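Local structure of putative thioesterase (Novosphingobium aromaticivorans, 3CJY) at residues H32-G37 and V64-L69; V151-G156 and T164-R169; S208-G213 and L248-Q253. The protein probably hydrolyses the thioester bond of acyl-CoA substrates, as a thioesterase built from two hotdog-type domains, and binds a calcium ion. All blocks are in the same frame, centred on the assembly; numbering follows the deposited sequence.

Interaction 1 (H32-G37 and V64-L69)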
loop_
_atom_site.group_PDB
_atom_site.type_symbol
_atom_site.label_atom_id
_atom_site.label_comp_id
_atom_site.label_asym_id
_atom_site.label_seq_id
_atom_site.Cartn_x
_atom_site.Cartn_y
_atom_site.Cartn_z
ATOM N N HIS A 32 21.960 18.116 -1.331
ATOM C CA HIS A 32 20.530 18.019 -1.186
ATOM C C HIS A 32 20.159 17.702 0.257
ATOM O O HIS A 32 20.823 16.913 0.951
ATOM C CB HIS A 32 19.979 16.948 -2.109
ATOM C CG HIS A 32 20.458 17.076 -3.518
ATOM N ND1 HIS A 32 21.749 16.760 -3.889
ATOM C CD2 HIS A 32 19.841 17.522 -4.638
ATOM C CE1 HIS A 32 21.908 17.010 -5.177
ATOM N NE2 HIS A 32 20.765 17.469 -5.656
ATOM N N ALA A 33 19.094 18.347 0.683
ATOM C CA ALA A 33 18.534 18.158 2.011
ATOM C C ALA A 33 17.053 18.453 1.916
ATOM O O ALA A 33 16.639 19.609 1.673
ATOM C CB ALA A 33 19.181 19.063 2.978
ATOM N N TYR A 34 16.246 17.424 2.135
ATOM C CA TYR A 34 14.797 17.577 2.086
ATOM C C TYR A 34 14.186 16.694 3.150
ATOM O O TYR A 34 14.818 15.758 3.662
ATOM C CB TYR A 34 14.240 17.247 0.687
ATOM C CG TYR A 34 14.813 15.964 0.154
ATOM C CD1 TYR A 34 14.216 14.731 0.424
ATOM C CD2 TYR A 34 15.999 15.978 -0.576
ATOM C CE1 TYR A 34 14.784 13.557 -0.028
ATOM C CE2 TYR A 34 16.561 14.817 -1.028
ATOM C CZ TYR A 34 15.961 13.613 -0.741
ATOM O OH TYR A 34 16.557 12.477 -1.238
ATOM N N LEU A 35 12.950 17.016 3.471
ATOM C CA LEU A 35 12.167 16.284 4.445
ATOM C C LEU A 35 12.064 14.821 4.036
ATOM O O LEU A 35 11.702 14.469 2.898
ATOM C CB LEU A 35 10.771 16.915 4.591
ATOM C CG LEU A 35 9.813 16.267 5.595
ATOM C CD1 LEU A 35 10.322 16.324 7.035
ATOM C CD2 LEU A 35 8.436 16.958 5.468
ATOM N N PHE A 36 12.484 13.995 4.990
ATOM C CA PHE A 36 12.404 12.541 4.898
ATOM C C PHE A 36 10.958 12.105 4.635
ATOM O O PHE A 36 10.036 12.528 5.311
ATOM C CB PHE A 36 12.968 11.945 6.216
ATOM C CG PHE A 36 12.947 10.451 6.301
ATOM C CD1 PHE A 36 13.318 9.659 5.242
ATOM C CD2 PHE A 36 12.612 9.860 7.511
ATOM C CE1 PHE A 36 13.325 8.264 5.365
ATOM C CE2 PHE A 36 12.595 8.474 7.643
ATOM C CZ PHE A 36 12.979 7.695 6.568
ATOM N N GLY A 37 10.790 11.244 3.633
ATOM C CA GLY A 37 9.462 10.763 3.259
ATOM C C GLY A 37 8.726 10.143 4.428
ATOM O O GLY A 37 7.542 10.414 4.631
ATOM N N VAL A 64 4.108 14.628 -4.206
ATOM C CA VAL A 64 3.879 15.468 -5.365
ATOM C C VAL A 64 5.096 16.297 -5.677
ATOM O O VAL A 64 5.472 16.462 -6.830
ATOM C CB VAL A 64 2.652 16.363 -5.140
ATOM C CG1 VAL A 64 2.422 17.307 -6.349
ATOM C CG2 VAL A 64 1.386 15.509 -4.839
ATOM N N SER A 65 5.718 16.800 -4.616
ATOM C CA SER A 65 6.905 17.652 -4.725
ATOM C C SER A 65 7.750 17.576 -3.461
ATOM O O SER A 65 7.300 17.103 -2.419
ATOM C CB SER A 65 6.499 19.098 -4.979
ATOM O OG SER A 65 7.634 19.929 -5.124
ATOM N N PHE A 66 8.966 18.098 -3.565
ATOM C CA PHE A 66 9.940 18.068 -2.469
ATOM C C PHE A 66 9.745 19.199 -1.486
ATOM O O PHE A 66 9.310 20.297 -1.839
ATOM C CB PHE A 66 11.406 18.123 -2.984
ATOM C CG PHE A 66 11.938 16.812 -3.486
ATOM C CD1 PHE A 66 12.428 15.857 -2.601
ATOM C CD2 PHE A 66 11.999 16.540 -4.847
ATOM C CE1 PHE A 66 12.940 14.631 -3.052
ATOM C CE2 PHE A 66 12.506 15.305 -5.312
ATOM C CZ PHE A 66 12.987 14.357 -4.402
ATOM N N THR A 67 10.069 18.896 -0.229
ATOM C CA THR A 67 10.040 19.872 0.858
ATOM C C THR A 67 11.495 20.128 1.305
ATOM O O THR A 67 12.085 19.341 2.019
ATOM C CB THR A 67 9.202 19.414 2.036
ATOM O OG1 THR A 67 7.909 19.065 1.548
ATOM C CG2 THR A 67 9.076 20.522 3.102
ATOM N N PRO A 68 12.079 21.220 0.831
ATOM C CA PRO A 68 13.443 21.511 1.193
ATOM C C PRO A 68 13.660 21.712 2.672
ATOM O O PRO A 68 12.771 22.151 3.420
ATOM C CB PRO A 68 13.719 22.838 0.462
ATOM C CG PRO A 68 12.630 22.966 -0.561
ATOM C CD PRO A 68 11.467 22.283 0.027
ATOM N N LEU A 69 14.861 21.372 3.111
ATOM C CA LEU A 69 15.274 21.713 4.474
ATOM C C LEU A 69 14.977 23.181 4.740
ATOM O O LEU A 69 15.258 24.055 3.914
ATOM C CB LEU A 69 16.777 21.514 4.634
ATOM C CG LEU A 69 17.470 21.899 5.924
ATOM C CD1 LEU A 69 16.973 21.104 7.160
ATOM C CD2 LEU A 69 18.988 21.695 5.709
HETATM O O HOH W 1 10.679 16.005 0.657
#
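The F66 ring turns an edge to one face of the Y34 ring, in one of two modelled Y34 conformers, as a T-shaped pair with centroids 4.8 Å apart and planes at 66°. F66 CE1 stands over the centre of the tyrosine ring, 3.6 Å above its plane, while F66 CD1 lies 3.6 Å from Y34 CG. A chi1 of 47° sets Y34 CG between the backbone N and the carbonyl carbon, within reach of F66 CD1. The backbones meet at a single bridge between Y34 and P68. Two bonds flank it: L35 N donates to T67 O at 2.9 Å, nearly along the C=O axis, and L69 N donates to A33 O from above the carbonyl plane. A water donates a hydrogen bond to L35 O and accepts one from T67 N. A33 CB rests 3.8 Å from L69 CD2. The 64-69 loop, which leads from strand 56-63 to strand 72-79, is thus tied to short strand 34-35 just ahead of helix 37-52, F36 being its N-cap residue. Strand 26-27 pairs with Y34 through V27, and R98 of strand 98-107 holds the loop at F66 O and S65 OG.

Interaction 2 (V151-G156 and T164-R169)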
loop_
_atom_site.group_PDB
_atom_site.type_symbol
_atom_site.label_atom_id
_atom_site.label_comp_id
_atom_site.label_asym_id
_atom_site.label_seq_id
_atom_site.Cartn_x
_atom_site.Cartn_y
_atom_site.Cartn_z
ATOM N N VAL A 151 21.837 1.710 13.380
ATOM C CA VAL A 151 21.525 0.669 12.387
ATOM C C VAL A 151 22.488 -0.479 12.413
ATOM O O VAL A 151 23.708 -0.284 12.365
ATOM C CB VAL A 151 21.508 1.287 10.944
ATOM C CG1 VAL A 151 21.080 0.303 9.887
ATOM C CG2 VAL A 151 20.634 2.560 10.860
ATOM N N ARG A 152 21.943 -1.676 12.517
ATOM C CA ARG A 152 22.747 -2.869 12.461
ATOM C C ARG A 152 22.260 -3.817 11.362
ATOM O O ARG A 152 21.080 -3.840 10.994
ATOM C CB ARG A 152 22.728 -3.564 13.795
ATOM C CG ARG A 152 23.329 -2.680 14.888
ATOM C CD ARG A 152 23.343 -3.387 16.225
ATOM N NE ARG A 152 23.835 -2.487 17.284
ATOM C CZ ARG A 152 23.836 -2.811 18.564
ATOM N NH1 ARG A 152 23.452 -4.010 18.950
ATOM N NH2 ARG A 152 24.233 -1.936 19.462
ATOM N N GLU A 153 23.197 -4.602 10.847
ATOM C CA GLU A 153 22.889 -5.563 9.762
ATOM C C GLU A 153 22.292 -6.838 10.331
ATOM O O GLU A 153 22.966 -7.550 11.072
ATOM C CB GLU A 153 24.151 -5.965 9.013
ATOM C CG GLU A 153 24.917 -4.863 8.364
ATOM C CD GLU A 153 24.246 -4.283 7.117
ATOM O OE1 GLU A 153 23.250 -4.884 6.644
ATOM O OE2 GLU A 153 24.743 -3.237 6.596
ATOM N N ALA A 154 21.055 -7.170 9.949
ATOM C CA ALA A 154 20.408 -8.371 10.479
ATOM C C ALA A 154 20.314 -9.507 9.455
ATOM O O ALA A 154 19.822 -10.582 9.775
ATOM C CB ALA A 154 18.988 -8.025 10.980
ATOM N N GLY A 155 20.793 -9.275 8.240
ATOM C CA GLY A 155 20.555 -10.219 7.150
ATOM C C GLY A 155 21.450 -11.440 7.040
ATOM O O GLY A 155 21.109 -12.448 6.363
ATOM N N GLY A 156 22.596 -11.371 7.701
ATOM C CA GLY A 156 23.530 -12.486 7.659
ATOM C C GLY A 156 24.223 -12.565 6.310
ATOM O O GLY A 156 23.937 -11.778 5.393
ATOM N N THR A 164 16.644 -7.007 2.312
ATOM C CA THR A 164 17.499 -6.239 3.243
ATOM C C THR A 164 16.815 -6.277 4.605
ATOM O O THR A 164 15.626 -5.935 4.734
ATOM C CB THR A 164 17.749 -4.815 2.769
ATOM O OG1 THR A 164 18.526 -4.840 1.556
ATOM C CG2 THR A 164 18.465 -3.984 3.850
ATOM N N ARG A 165 17.554 -6.767 5.597
ATOM C CA ARG A 165 17.069 -6.847 6.986
ATOM C C ARG A 165 18.003 -6.094 7.916
ATOM O O ARG A 165 19.184 -6.389 8.013
ATOM C CB ARG A 165 16.905 -8.284 7.423
ATOM C CG ARG A 165 15.901 -9.039 6.622
ATOM C CD ARG A 165 15.901 -10.527 6.836
ATOM N NE ARG A 165 14.665 -11.080 6.319
ATOM C CZ ARG A 165 14.534 -12.285 5.808
ATOM N NH1 ARG A 165 15.596 -13.059 5.695
ATOM N NH2 ARG A 165 13.348 -12.690 5.389
ATOM N N LEU A 166 17.465 -5.026 8.496
ATOM C CA LEU A 166 18.206 -4.149 9.399
ATOM C C LEU A 166 17.539 -4.069 10.778
ATOM O O LEU A 166 16.309 -4.030 10.875
ATOM C CB LEU A 166 18.216 -2.726 8.793
ATOM C CG LEU A 166 18.780 -2.584 7.398
ATOM C CD1 LEU A 166 18.593 -1.093 6.985
ATOM C CD2 LEU A 166 20.216 -2.919 7.381
ATOM N N TRP A 167 18.356 -4.017 11.822
ATOM C CA TRP A 167 17.891 -3.648 13.142
ATOM C C TRP A 167 18.039 -2.120 13.225
ATOM O O TRP A 167 19.115 -1.548 12.970
ATOM C CB TRP A 167 18.688 -4.308 14.273
ATOM C CG TRP A 167 18.394 -5.734 14.523
ATOM C CD1 TRP A 167 19.211 -6.787 14.262
ATOM C CD2 TRP A 167 17.206 -6.276 15.090
ATOM N NE1 TRP A 167 18.623 -7.949 14.662
ATOM C CE2 TRP A 167 17.372 -7.681 15.138
ATOM C CE3 TRP A 167 16.022 -5.740 15.546
ATOM C CZ2 TRP A 167 16.392 -8.532 15.683
ATOM C CZ3 TRP A 167 15.050 -6.586 16.070
ATOM C CH2 TRP A 167 15.243 -7.951 16.139
ATOM N N LEU A 168 16.960 -1.464 13.616
ATOM C CA LEU A 168 16.920 -0.007 13.745
ATOM C C LEU A 168 16.498 0.414 15.135
ATOM O O LEU A 168 15.620 -0.167 15.721
ATOM C CB LEU A 168 15.917 0.616 12.760
ATOM C CG LEU A 168 16.125 0.279 11.290
ATOM C CD1 LEU A 168 14.928 0.877 10.490
ATOM C CD2 LEU A 168 17.478 0.747 10.770
ATOM N N ARG A 169 17.158 1.431 15.658
ATOM C CA ARG A 169 16.802 1.931 16.971
ATOM C C ARG A 169 17.019 3.432 17.018
ATOM O O ARG A 169 18.127 3.920 16.676
ATOM C CB ARG A 169 17.631 1.261 18.061
ATOM C CG ARG A 169 17.164 1.744 19.447
ATOM C CD ARG A 169 17.859 1.046 20.573
ATOM N NE ARG A 169 19.310 1.209 20.611
ATOM C CZ ARG A 169 20.073 0.561 21.502
ATOM N NH1 ARG A 169 19.502 -0.237 22.394
ATOM N NH2 ARG A 169 21.400 0.693 21.516
HETATM O O HOH W 2 18.327 -12.976 6.365
#
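R152 and W167 form the hydrogen-bonded pair at the middle of this contact: R152 N donates to W167 O and W167 N returns a bond to R152 O, both at 2.9 Å. A third bond, from A154 N to R165 O at 2.8 Å, carries the ladder just past the end of strand 149-153. Beyond the backbone, A154 CB sits 3.5 Å from CD1 of the W167 indole and also close to its NE1, approaching the ring obliquely. On the face that carries V151, L166 and L168, the L168 side chain lies beside V151, both pointing the same way, and its CD2 touches V151 CG2 at 3.6 Å. V151 CG1 reaches L166 CD1 at a looser 4.1 Å. E153 also runs alongside L166, and its bend at chi2 (-73°) swings CD back, with OE1 3.7 Å from L166 CD2.

The two segments make up an antiparallel beta hairpin in the C-terminal hotdog domain, their axes 147° apart in direction. Strand 163-170 pairs on its other side with strand 220-230, whose L221 packs against both A154 and W167.

Charged tips are settled by residues farther out. R152 and R169 bring NH2 atoms of like charge to 4.4 Å, and both form salt bridges with E150, which probably offsets the repulsion; R152 also bridges to D128. E153 pairs with R194 of helix 188-196, and P125 O accepts from W167 NE1, fixing the indole from its polar edge. R165 is held at NE by D223, while a water in the guanidinium plane links its NH1 to G155 O, 2.8 Å from each.

Interaction 3 (S208-G213 and L248-Q253)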
loop_
_atom_site.group_PDB
_atom_site.type_symbol
_atom_site.label_atom_id
_atom_site.label_comp_id
_atom_site.label_asym_id
_atom_site.label_seq_id
_atom_site.Cartn_x
_atom_site.Cartn_y
_atom_site.Cartn_z
ATOM N N SER A 208 3.078 3.896 2.015
ATOM C CA SER A 208 1.895 3.218 2.562
ATOM C C SER A 208 2.326 2.575 3.858
ATOM O O SER A 208 3.415 2.006 3.941
ATOM C CB SER A 208 1.379 2.148 1.609
ATOM O OG SER A 208 0.208 1.493 2.110
ATOM N N LEU A 209 1.459 2.665 4.865
ATOM C CA LEU A 209 1.709 2.045 6.218
ATOM C C LEU A 209 0.421 1.414 6.765
ATOM O O LEU A 209 -0.655 2.041 6.716
ATOM C CB LEU A 209 2.232 3.080 7.219
ATOM C CG LEU A 209 2.820 2.547 8.512
ATOM C CD1 LEU A 209 4.166 1.860 8.259
ATOM C CD2 LEU A 209 2.931 3.638 9.588
ATOM N N ARG A 210 0.548 0.185 7.269
ATOM C CA ARG A 210 -0.571 -0.509 7.906
ATOM C C ARG A 210 -0.105 -0.914 9.303
ATOM O O ARG A 210 0.785 -1.744 9.449
ATOM C CB ARG A 210 -0.987 -1.738 7.078
ATOM C CG ARG A 210 -1.316 -1.361 5.688
ATOM C CD ARG A 210 -1.807 -2.509 4.819
ATOM N NE ARG A 210 -1.827 -2.029 3.464
ATOM C CZ ARG A 210 -2.767 -1.221 2.993
ATOM N NH1 ARG A 210 -3.817 -0.929 3.763
ATOM N NH2 ARG A 210 -2.688 -0.764 1.740
ATOM N N ILE A 211 -0.735 -0.344 10.329
ATOM C CA ILE A 211 -0.283 -0.585 11.691
ATOM C C ILE A 211 -1.162 -1.584 12.403
ATOM O O ILE A 211 -2.390 -1.420 12.417
ATOM C CB ILE A 211 -0.299 0.718 12.508
ATOM C CG1 ILE A 211 0.629 1.742 11.834
ATOM C CG2 ILE A 211 0.092 0.451 13.994
ATOM C CD1 ILE A 211 0.558 3.125 12.477
ATOM N N THR A 212 -0.559 -2.636 12.942
ATOM C CA THR A 212 -1.295 -3.586 13.782
ATOM C C THR A 212 -1.136 -3.245 15.272
ATOM O O THR A 212 -2.070 -3.359 16.062
ATOM C CB THR A 212 -0.887 -5.056 13.510
ATOM O OG1 THR A 212 -1.289 -5.399 12.183
ATOM C CG2 THR A 212 -1.556 -6.043 14.477
ATOM N N GLY A 213 0.049 -2.814 15.662
ATOM C CA GLY A 213 0.292 -2.479 17.055
ATOM C C GLY A 213 1.575 -1.732 17.264
ATOM O O GLY A 213 2.419 -1.700 16.404
ATOM N N LEU A 248 4.477 -5.319 14.137
ATOM C CA LEU A 248 3.940 -3.994 14.476
ATOM C C LEU A 248 3.228 -3.352 13.305
ATOM O O LEU A 248 2.117 -2.769 13.414
ATOM C CB LEU A 248 5.094 -3.112 14.993
ATOM C CG LEU A 248 5.902 -3.670 16.143
ATOM C CD1 LEU A 248 7.021 -2.645 16.521
ATOM C CD2 LEU A 248 5.018 -4.045 17.350
ATOM N N ALA A 249 3.904 -3.378 12.156
ATOM C CA ALA A 249 3.346 -2.767 10.966
ATOM C C ALA A 249 3.915 -3.331 9.709
ATOM O O ALA A 249 4.914 -4.087 9.742
ATOM C CB ALA A 249 3.599 -1.239 10.999
ATOM N N THR A 250 3.251 -3.039 8.596
ATOM C CA THR A 250 3.828 -3.282 7.270
ATOM C C THR A 250 3.719 -2.003 6.469
ATOM O O THR A 250 2.981 -1.095 6.822
ATOM C CB THR A 250 3.140 -4.387 6.470
ATOM O OG1 THR A 250 1.779 -4.020 6.225
ATOM C CG2 THR A 250 3.130 -5.730 7.214
ATOM N N GLY A 251 4.487 -1.943 5.394
ATOM C CA GLY A 251 4.513 -0.775 4.535
ATOM C C GLY A 251 4.959 -1.160 3.148
ATOM O O GLY A 251 5.366 -2.275 2.891
ATOM N N ALA A 252 4.816 -0.215 2.272
ATOM C CA ALA A 252 5.217 -0.410 0.888
ATOM C C ALA A 252 5.325 0.922 0.199
ATOM O O ALA A 252 4.826 1.918 0.671
ATOM C CB ALA A 252 4.213 -1.280 0.170
ATOM N N GLN A 253 6.015 0.906 -0.934
ATOM C CA GLN A 253 6.135 2.066 -1.815
ATOM C C GLN A 253 6.655 1.669 -3.181
ATOM O O GLN A 253 7.177 0.575 -3.379
ATOM C CB GLN A 253 7.098 3.121 -1.290
ATOM C CG GLN A 253 8.550 2.616 -1.137
ATOM C CD GLN A 253 9.484 3.690 -0.628
ATOM O OE1 GLN A 253 10.205 4.312 -1.421
ATOM N NE2 GLN A 253 9.455 3.938 0.678
HETATM O O HOH W 3 1.202 -3.533 3.491
#
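R210 and T250 face each other as a hydrogen-bonded pair, R210 N donating to T250 O at 2.8 Å and T250 N to R210 O at 2.9 Å. From this backbone link the arginine side chain crosses T250 obliquely. Its CB lies 3.7 Å from T250 OG1, and CG and CD, in an extended chain, pass a little farther from the same oxygen. At NE a water in the guanidinium plane accepts a weak bond and donates a firmer one, 2.8 Å long, to T250 OG1. The tip goes on into the second subunit, where NH2 forms a salt bridge with D206 and NH1 bonds S254 OG.

Around this pair the ladder is antiparallel, S208 with A252 forming the next hydrogen-bonded rung. Between the two, S208 O comes within 3.0 Å of G251 CA. On the face of L209 and I211, which helix 178-185 covers, A249 CB meets L209 CD1 at 4.2 Å. L248 and A249 form a classic beta bulge opposite L240, and L248 O is gripped by two donors, T212 N at 2.7 Å and G213 N at 3.1 Å.

The chemistry therefore splits by face: apolar groups turn to the helix, while R210 and T250 send polar groups to the second subunit, as does T212 from the loop just past the strand, its OG1 meeting S228 there. The buried T250 hydroxyl finds Q235 of that subunit, and the charge of the buried R210 guanidinium is probably balanced across the interface by D206.

Overall arrangement
Interaction 3 is the most buried of the three and lies nearest the centre of the chain; interactions 1 and 2 are partly buried and farther out. Interactions 2 and 3 both belong to the C-terminal hotdog domain, with strands 220-230 and 233-241 linking their strand pairs, whereas interaction 1 lies in the N-terminal one and ties a loop to a two-residue strand. None touches another, the nearest atoms being about 7 to 9 Å apart. The chemistry follows position: an aromatic pair and one bridge at 32-37 with 64-69, a hairpin whose arginines find acidic partners outside the two segments but within the chain at 151-156 with 164-169, and a ladder whose arginine pairs across the dimer at 208-213 with 248-253.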